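Local coordinates for protein neurotoxin (Clostridium botulinum, PDB 2QN0) that probably cleaves neuronal SNARE proteins as the zinc-dependent light-chain protease of botulinum neurotoxin type C1, at residues P115-N120 with F127-D132; N119-I124 with T176-A181; T170-L175 with F186-I191. One frame throughout, in Å; residues are numbered along the deposited sequence.

Contact 1. Residues P115-N120 with F127-D132; sequences PFPGNN and FDFDVD
Pro117 O takes the backbone N-H of Asp128 in a short bond, 2.7 Å from N to O and nearly straight at the hydrogen (166°), although the donor sits well above the carbonyl plane. Further along, Asn119 reaches across to Asp132. Its ND2 gives a hydrogen to Asp132 OD2 at 2.9 Å; the acceptor lies in the amide plane of Asn119, while the N-H arrives from above the carboxylate plane, the two planes being turned 54° apart. Val131 CG2 comes to 3.1 Å from the same Asn119 ND2, and Val131 CG1 rests against Gly118 N. The other carboxylate oxygen, Asp132 OD1, is taken by Leu175 N and Asn178 ND2, which leaves this aspartate gripped through both oxygens. Asp128 spends OD1 on the N-H of Asp130 at 3.0 Å and on the side chain of Asn311.

The apolar end is built round Pro117. Its CB lies over the centre of the Phe129 ring, 3.9 Å from the centroid, a CH-pi contact, and its CG meets Phe127 CD1 at 3.4 Å. Phe127 also turns an edge to the face of Phe116 in an offset edge-to-face pair, planes 74° apart, and leucines of helices 283-304 and 319-330 pack on both rings. The whole joins an inverse gamma turn centred on Pro117 to a type I beta turn, Asp128 to Val131, whose start carries an Asx turn.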
# COMPACT_ATOMS: atom_id res chain seq x y z
N PRO A 115 4.48 11.42 7.99
CA PRO A 115 5.60 10.78 8.68
C PRO A 115 6.21 11.86 9.57
O PRO A 115 6.17 13.04 9.22
CB PRO A 115 6.56 10.42 7.55
CG PRO A 115 5.64 10.18 6.40
CD PRO A 115 4.65 11.31 6.53
N PHE A 116 6.75 11.47 10.73
CA PHE A 116 7.40 12.47 11.57
C PHE A 116 8.55 12.96 10.70
O PHE A 116 9.24 12.16 10.06
CB PHE A 116 7.96 11.83 12.84
CG PHE A 116 8.66 12.81 13.74
CD1 PHE A 116 8.01 13.38 14.82
CD2 PHE A 116 9.98 13.18 13.48
CE1 PHE A 116 8.65 14.31 15.64
CE2 PHE A 116 10.64 14.10 14.30
CZ PHE A 116 9.97 14.66 15.38
N PRO A 117 8.79 14.28 10.67
CA PRO A 117 9.90 14.79 9.85
C PRO A 117 11.27 14.51 10.46
O PRO A 117 11.86 15.37 11.12
CB PRO A 117 9.59 16.28 9.74
CG PRO A 117 8.93 16.58 11.04
CD PRO A 117 8.00 15.39 11.23
N GLY A 118 11.77 13.30 10.22
CA GLY A 118 13.07 12.93 10.74
C GLY A 118 13.27 11.43 10.84
O GLY A 118 12.37 10.64 10.53
N ASN A 119 14.47 11.03 11.26
CA ASN A 119 14.79 9.62 11.45
C ASN A 119 15.71 9.49 12.66
O ASN A 119 15.91 10.46 13.39
CB ASN A 119 15.45 9.02 10.20
CG ASN A 119 16.77 9.68 9.85
OD1 ASN A 119 17.42 10.31 10.69
ND2 ASN A 119 17.19 9.52 8.59
N ASN A 120 16.25 8.30 12.86
CA ASN A 120 17.12 8.05 14.01
C ASN A 120 18.28 9.04 14.14
O ASN A 120 18.68 9.38 15.26
CB ASN A 120 17.66 6.61 13.96
CG ASN A 120 18.60 6.37 12.79
OD1 ASN A 120 18.24 6.58 11.63
ND2 ASN A 120 19.81 5.90 13.09
N PHE A 127 13.19 19.32 13.11
CA PHE A 127 12.15 18.78 12.23
C PHE A 127 12.85 18.81 10.86
O PHE A 127 13.23 19.89 10.40
CB PHE A 127 10.93 19.71 12.14
CG PHE A 127 9.83 19.41 13.13
CD1 PHE A 127 9.79 18.22 13.84
CD2 PHE A 127 8.79 20.33 13.32
CE1 PHE A 127 8.74 17.94 14.73
CE2 PHE A 127 7.74 20.06 14.20
CZ PHE A 127 7.72 18.86 14.90
N ASP A 128 13.03 17.66 10.23
CA ASP A 128 13.68 17.62 8.92
C ASP A 128 12.70 17.11 7.88
O ASP A 128 12.45 15.91 7.78
CB ASP A 128 14.92 16.72 8.96
CG ASP A 128 15.67 16.69 7.64
OD1 ASP A 128 15.30 17.44 6.71
OD2 ASP A 128 16.65 15.92 7.54
N PHE A 129 12.15 18.03 7.10
CA PHE A 129 11.18 17.68 6.07
C PHE A 129 11.77 17.09 4.80
O PHE A 129 11.04 16.73 3.88
CB PHE A 129 10.31 18.91 5.77
CG PHE A 129 9.42 19.31 6.91
CD1 PHE A 129 8.15 18.74 7.05
CD2 PHE A 129 9.85 20.21 7.87
CE1 PHE A 129 7.34 19.07 8.13
CE2 PHE A 129 9.05 20.55 8.96
CZ PHE A 129 7.78 19.97 9.09
N ASP A 130 13.10 16.97 4.75
CA ASP A 130 13.77 16.38 3.58
C ASP A 130 14.49 15.08 3.94
O ASP A 130 15.26 14.56 3.12
CB ASP A 130 14.82 17.35 3.00
CG ASP A 130 14.21 18.55 2.31
OD1 ASP A 130 13.20 18.39 1.59
OD2 ASP A 130 14.75 19.66 2.49
N VAL A 131 14.25 14.56 5.13
CA VAL A 131 14.95 13.34 5.55
C VAL A 131 14.73 12.15 4.63
O VAL A 131 13.63 11.91 4.13
CB VAL A 131 14.56 12.93 6.99
CG1 VAL A 131 13.14 12.37 7.02
CG2 VAL A 131 15.55 11.91 7.52
N ASP A 132 15.81 11.40 4.40
CA ASP A 132 15.79 10.22 3.54
C ASP A 132 15.11 10.48 2.21
O ASP A 132 15.63 11.23 1.38
CB ASP A 132 15.12 9.05 4.27
CG ASP A 132 15.97 8.52 5.41
OD1 ASP A 132 17.16 8.23 5.18
OD2 ASP A 132 15.45 8.40 6.54

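Contact 2. Residues N119-I124 with T176-A181; sequences NNNTPI and TNNTFA
A type I beta turn, Asn119 to Thr122, meets the irregular loop between strands 169-171 and 190-193 here, and asparagine side chains do most of the work. Asn121 ND2 gives a short hydrogen bond to Asn178 OD1, 2.6 Å long. The donor lies in the carbonyl plane of Asn178 and the acceptor close to the amide plane of Asn121, yet the two amides are twisted 51° from each other. The other end of the Asn178 amide, ND2, is spent on Asp132 OD1; it passes 3.3 Å from Asn119 ND2, two donors brought together because both serve the same carboxylate.

The turn itself is closed by Thr122 N on Asn119 O at 3.0 Å and tied again by Asn119 N on Thr122 OG1 at 2.9 Å, so it is pinned by a backbone bond and a side-chain bond between the same two residues. From its second position Asn120 holds OD1 toward Thr179 N, a weak, long but very straight bond of 3.4 Å. Thr179 OG1 lies against the Asn120 amide, 3.3 Å from its CG, while bonding to Glu184. A water takes hydrogens from Asn120 ND2 and Asn121 ND2 and gives one to Asn177 O at 2.6 Å, bridging the solvent side. Toward the interior, Asn119 CB packs on Ala181 CB at 4.2 Å.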
# COMPACT_ATOMS: atom_id res chain seq x y z
N ASN A 119 14.47 11.03 11.26
CA ASN A 119 14.79 9.62 11.45
C ASN A 119 15.71 9.49 12.66
O ASN A 119 15.91 10.46 13.39
CB ASN A 119 15.45 9.02 10.20
CG ASN A 119 16.77 9.68 9.85
OD1 ASN A 119 17.42 10.31 10.69
ND2 ASN A 119 17.19 9.52 8.59
N ASN A 120 16.25 8.30 12.86
CA ASN A 120 17.12 8.05 14.01
C ASN A 120 18.28 9.04 14.14
O ASN A 120 18.68 9.38 15.26
CB ASN A 120 17.66 6.61 13.96
CG ASN A 120 18.60 6.37 12.79
OD1 ASN A 120 18.24 6.58 11.63
ND2 ASN A 120 19.81 5.90 13.09
N ASN A 121 18.81 9.50 13.02
CA ASN A 121 19.94 10.43 13.05
C ASN A 121 19.59 11.92 13.07
O ASN A 121 20.48 12.77 13.04
CB ASN A 121 20.88 10.13 11.88
CG ASN A 121 21.68 8.86 12.09
OD1 ASN A 121 22.29 8.67 13.14
ND2 ASN A 121 21.69 7.99 11.09
N THR A 122 18.31 12.24 13.11
CA THR A 122 17.88 13.64 13.16
C THR A 122 18.05 14.16 14.59
O THR A 122 17.66 13.48 15.54
CB THR A 122 16.40 13.79 12.76
OG1 THR A 122 16.21 13.30 11.43
CG2 THR A 122 15.98 15.25 12.83
N PRO A 123 18.64 15.35 14.75
CA PRO A 123 18.81 15.89 16.11
C PRO A 123 17.46 15.98 16.80
O PRO A 123 16.45 16.29 16.17
CB PRO A 123 19.43 17.26 15.86
CG PRO A 123 20.26 17.02 14.63
CD PRO A 123 19.33 16.20 13.76
N ILE A 124 17.44 15.72 18.11
CA ILE A 124 16.20 15.76 18.87
C ILE A 124 15.44 17.09 18.79
O ILE A 124 14.21 17.11 18.92
CB ILE A 124 16.47 15.43 20.36
CG1 ILE A 124 16.98 13.99 20.47
CG2 ILE A 124 15.21 15.60 21.19
CD1 ILE A 124 17.32 13.56 21.89
N THR A 176 22.02 5.03 3.10
CA THR A 176 22.89 3.96 3.58
C THR A 176 23.19 3.92 5.08
O THR A 176 23.03 2.88 5.71
CB THR A 176 24.24 3.98 2.82
OG1 THR A 176 24.00 3.88 1.42
CG2 THR A 176 25.11 2.82 3.27
N ASN A 177 23.61 5.04 5.65
CA ASN A 177 23.97 5.08 7.07
C ASN A 177 22.83 5.23 8.07
O ASN A 177 23.08 5.43 9.26
CB ASN A 177 25.01 6.17 7.32
CG ASN A 177 26.30 5.93 6.55
OD1 ASN A 177 26.89 4.85 6.64
ND2 ASN A 177 26.74 6.94 5.81
N ASN A 178 21.58 5.14 7.62
CA ASN A 178 20.45 5.25 8.53
C ASN A 178 19.74 3.91 8.68
O ASN A 178 20.06 2.94 7.99
CB ASN A 178 19.44 6.29 8.03
CG ASN A 178 20.05 7.67 7.85
OD1 ASN A 178 20.84 8.13 8.67
ND2 ASN A 178 19.65 8.35 6.78
N THR A 179 18.78 3.86 9.59
CA THR A 179 17.98 2.66 9.81
C THR A 179 16.58 3.03 9.31
O THR A 179 16.32 4.20 9.07
CB THR A 179 17.92 2.27 11.30
OG1 THR A 179 17.47 3.39 12.07
CG2 THR A 179 19.29 1.83 11.79
N PHE A 180 15.69 2.05 9.16
CA PHE A 180 14.34 2.32 8.67
C PHE A 180 13.41 3.03 9.65
O PHE A 180 12.97 2.44 10.64
CB PHE A 180 13.69 1.02 8.19
CG PHE A 180 14.26 0.48 6.91
CD1 PHE A 180 14.03 1.13 5.70
CD2 PHE A 180 15.05 -0.67 6.91
CE1 PHE A 180 14.57 0.65 4.51
CE2 PHE A 180 15.60 -1.16 5.73
CZ PHE A 180 15.36 -0.50 4.53
N ALA A 181 13.11 4.29 9.36
CA ALA A 181 12.24 5.09 10.19
C ALA A 181 10.83 4.51 10.32
O ALA A 181 10.14 4.75 11.31
CB ALA A 181 12.17 6.52 9.64
O HOH W 1 22.29 4.90 11.73

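Contact 3. Residues T170-L175 with F186-I191; sequences TSTFKL and FGALSI
Ser171 and Ile191 form an antiparallel hydrogen-bonded pair with CA atoms 5.5 Å apart, Ser171 N bonding to Ile191 O at 3.0 Å and Ile191 N returning to Ser171 O at 2.9 Å. This is the edge of the large mixed sheet of the zinc protease: strand 169-171 is outermost and strand 190-193 lies next inside. CA-H...O contacts from Thr170 and Ser190 add to the same two carbonyls.

Beyond Thr172 a water sits between the backbones, accepting from Phe173 N and lying close to Leu189 O. Thr172 turns its methyl CG2 to segment 186-191, 3.5 Å from Leu189 O and 3.7 Å from Ser190 OG, whose hydroxyl bonds to Asn237 of helix 223-238. Thr170 CG2 rests on Ser190 CB at 4.1 Å, while Thr170 OG1 bonds to Glu230 of the HExxH motif; the threonine side chain is about 7 Å from the zinc ion.

The Phe173 and Ile191 side chains cross at about a right angle. CB of the isoleucine lies at the ring edge, in plane, and its extended outer torsion (chi2 -177°) brings CD1 to 3.5 Å from Phe173 CE2.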
# COMPACT_ATOMS: atom_id res chain seq x y z
N THR A 170 5.07 -3.08 -1.24
CA THR A 170 5.09 -1.77 -0.60
C THR A 170 6.44 -1.63 0.09
O THR A 170 6.87 -2.55 0.79
CB THR A 170 3.99 -1.63 0.46
OG1 THR A 170 2.71 -1.78 -0.16
CG2 THR A 170 4.07 -0.27 1.15
N SER A 171 7.10 -0.50 -0.09
CA SER A 171 8.42 -0.30 0.51
C SER A 171 8.66 1.13 0.98
O SER A 171 7.99 2.06 0.53
CB SER A 171 9.52 -0.64 -0.50
OG SER A 171 9.25 -1.84 -1.20
N THR A 172 9.61 1.28 1.90
CA THR A 172 10.03 2.60 2.35
C THR A 172 11.52 2.58 2.00
O THR A 172 12.07 1.51 1.72
CB THR A 172 9.83 2.83 3.87
OG1 THR A 172 10.57 1.86 4.62
CG2 THR A 172 8.35 2.73 4.22
N PHE A 173 12.16 3.73 2.01
CA PHE A 173 13.56 3.80 1.62
C PHE A 173 14.37 4.67 2.56
O PHE A 173 13.84 5.56 3.21
CB PHE A 173 13.63 4.36 0.20
CG PHE A 173 12.70 3.66 -0.76
CD1 PHE A 173 13.13 2.55 -1.48
CD2 PHE A 173 11.37 4.06 -0.87
CE1 PHE A 173 12.25 1.86 -2.31
CE2 PHE A 173 10.49 3.36 -1.69
CZ PHE A 173 10.93 2.26 -2.41
N LYS A 174 15.67 4.40 2.64
CA LYS A 174 16.53 5.16 3.53
C LYS A 174 17.93 5.31 2.96
O LYS A 174 18.33 4.59 2.04
CB LYS A 174 16.64 4.44 4.88
CG LYS A 174 17.41 3.13 4.79
CD LYS A 174 17.58 2.47 6.15
CE LYS A 174 18.44 1.22 6.04
NZ LYS A 174 19.82 1.55 5.58
N LEU A 175 18.69 6.27 3.50
CA LEU A 175 20.06 6.48 3.07
C LEU A 175 20.89 5.36 3.71
O LEU A 175 20.50 4.81 4.75
CB LEU A 175 20.57 7.85 3.53
CG LEU A 175 19.83 9.06 2.97
CD1 LEU A 175 20.47 10.34 3.51
CD2 LEU A 175 19.87 9.05 1.45
N PHE A 186 8.73 7.01 13.76
CA PHE A 186 8.69 8.17 12.86
C PHE A 186 7.73 7.94 11.70
O PHE A 186 6.87 8.77 11.40
CB PHE A 186 10.06 8.44 12.25
CG PHE A 186 11.15 8.65 13.26
CD1 PHE A 186 11.23 9.83 13.99
CD2 PHE A 186 12.11 7.67 13.47
CE1 PHE A 186 12.25 10.03 14.92
CE2 PHE A 186 13.14 7.86 14.39
CZ PHE A 186 13.21 9.04 15.12
N GLY A 187 7.91 6.81 11.03
CA GLY A 187 7.13 6.52 9.86
C GLY A 187 7.93 7.09 8.71
O GLY A 187 8.93 7.78 8.94
N ALA A 188 7.52 6.81 7.47
CA ALA A 188 8.24 7.31 6.31
C ALA A 188 7.37 7.16 5.07
O ALA A 188 6.37 6.45 5.09
CB ALA A 188 9.54 6.53 6.12
N LEU A 189 7.76 7.83 3.99
CA LEU A 189 7.02 7.75 2.74
C LEU A 189 7.02 6.31 2.24
O LEU A 189 8.05 5.62 2.30
CB LEU A 189 7.68 8.66 1.69
CG LEU A 189 7.13 8.65 0.26
CD1 LEU A 189 7.45 9.98 -0.41
CD2 LEU A 189 7.73 7.48 -0.52
N SER A 190 5.87 5.85 1.75
CA SER A 190 5.75 4.49 1.21
C SER A 190 5.48 4.53 -0.28
O SER A 190 4.78 5.42 -0.76
CB SER A 190 4.58 3.74 1.87
OG SER A 190 4.82 3.42 3.23
N ILE A 191 6.04 3.58 -1.01
CA ILE A 191 5.77 3.46 -2.44
C ILE A 191 5.14 2.09 -2.60
O ILE A 191 5.70 1.08 -2.17
CB ILE A 191 7.04 3.54 -3.31
CG1 ILE A 191 7.57 4.98 -3.31
CG2 ILE A 191 6.73 3.08 -4.74
CD1 ILE A 191 8.79 5.20 -4.20
O HOH W 2 10.81 6.06 2.22

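In the fold
Contacts 1 and 2 lie side by side, centres about 8 Å apart, and share Asn119 and Asn120 in the loop between helix 101-112 and strand 126-128. Contact 3 comes later in the chain than contact 1, its centre about 11 Å from that of contact 1 and 12 Å from that of contact 2, at the edge of the mixed sheet. Its segments alternate with those of contact 2, since 176-181 belongs to the connection between strands 169-171 and 190-193. Backbone bonds from Phe116 N to Phe186 O and between Ala181 and Gly187 join the three. The loops of contacts 1 and 2 are thus bonded to the segments flanking the outermost strand pair, whose Thr170 reaches the zinc-binding helix 223-238.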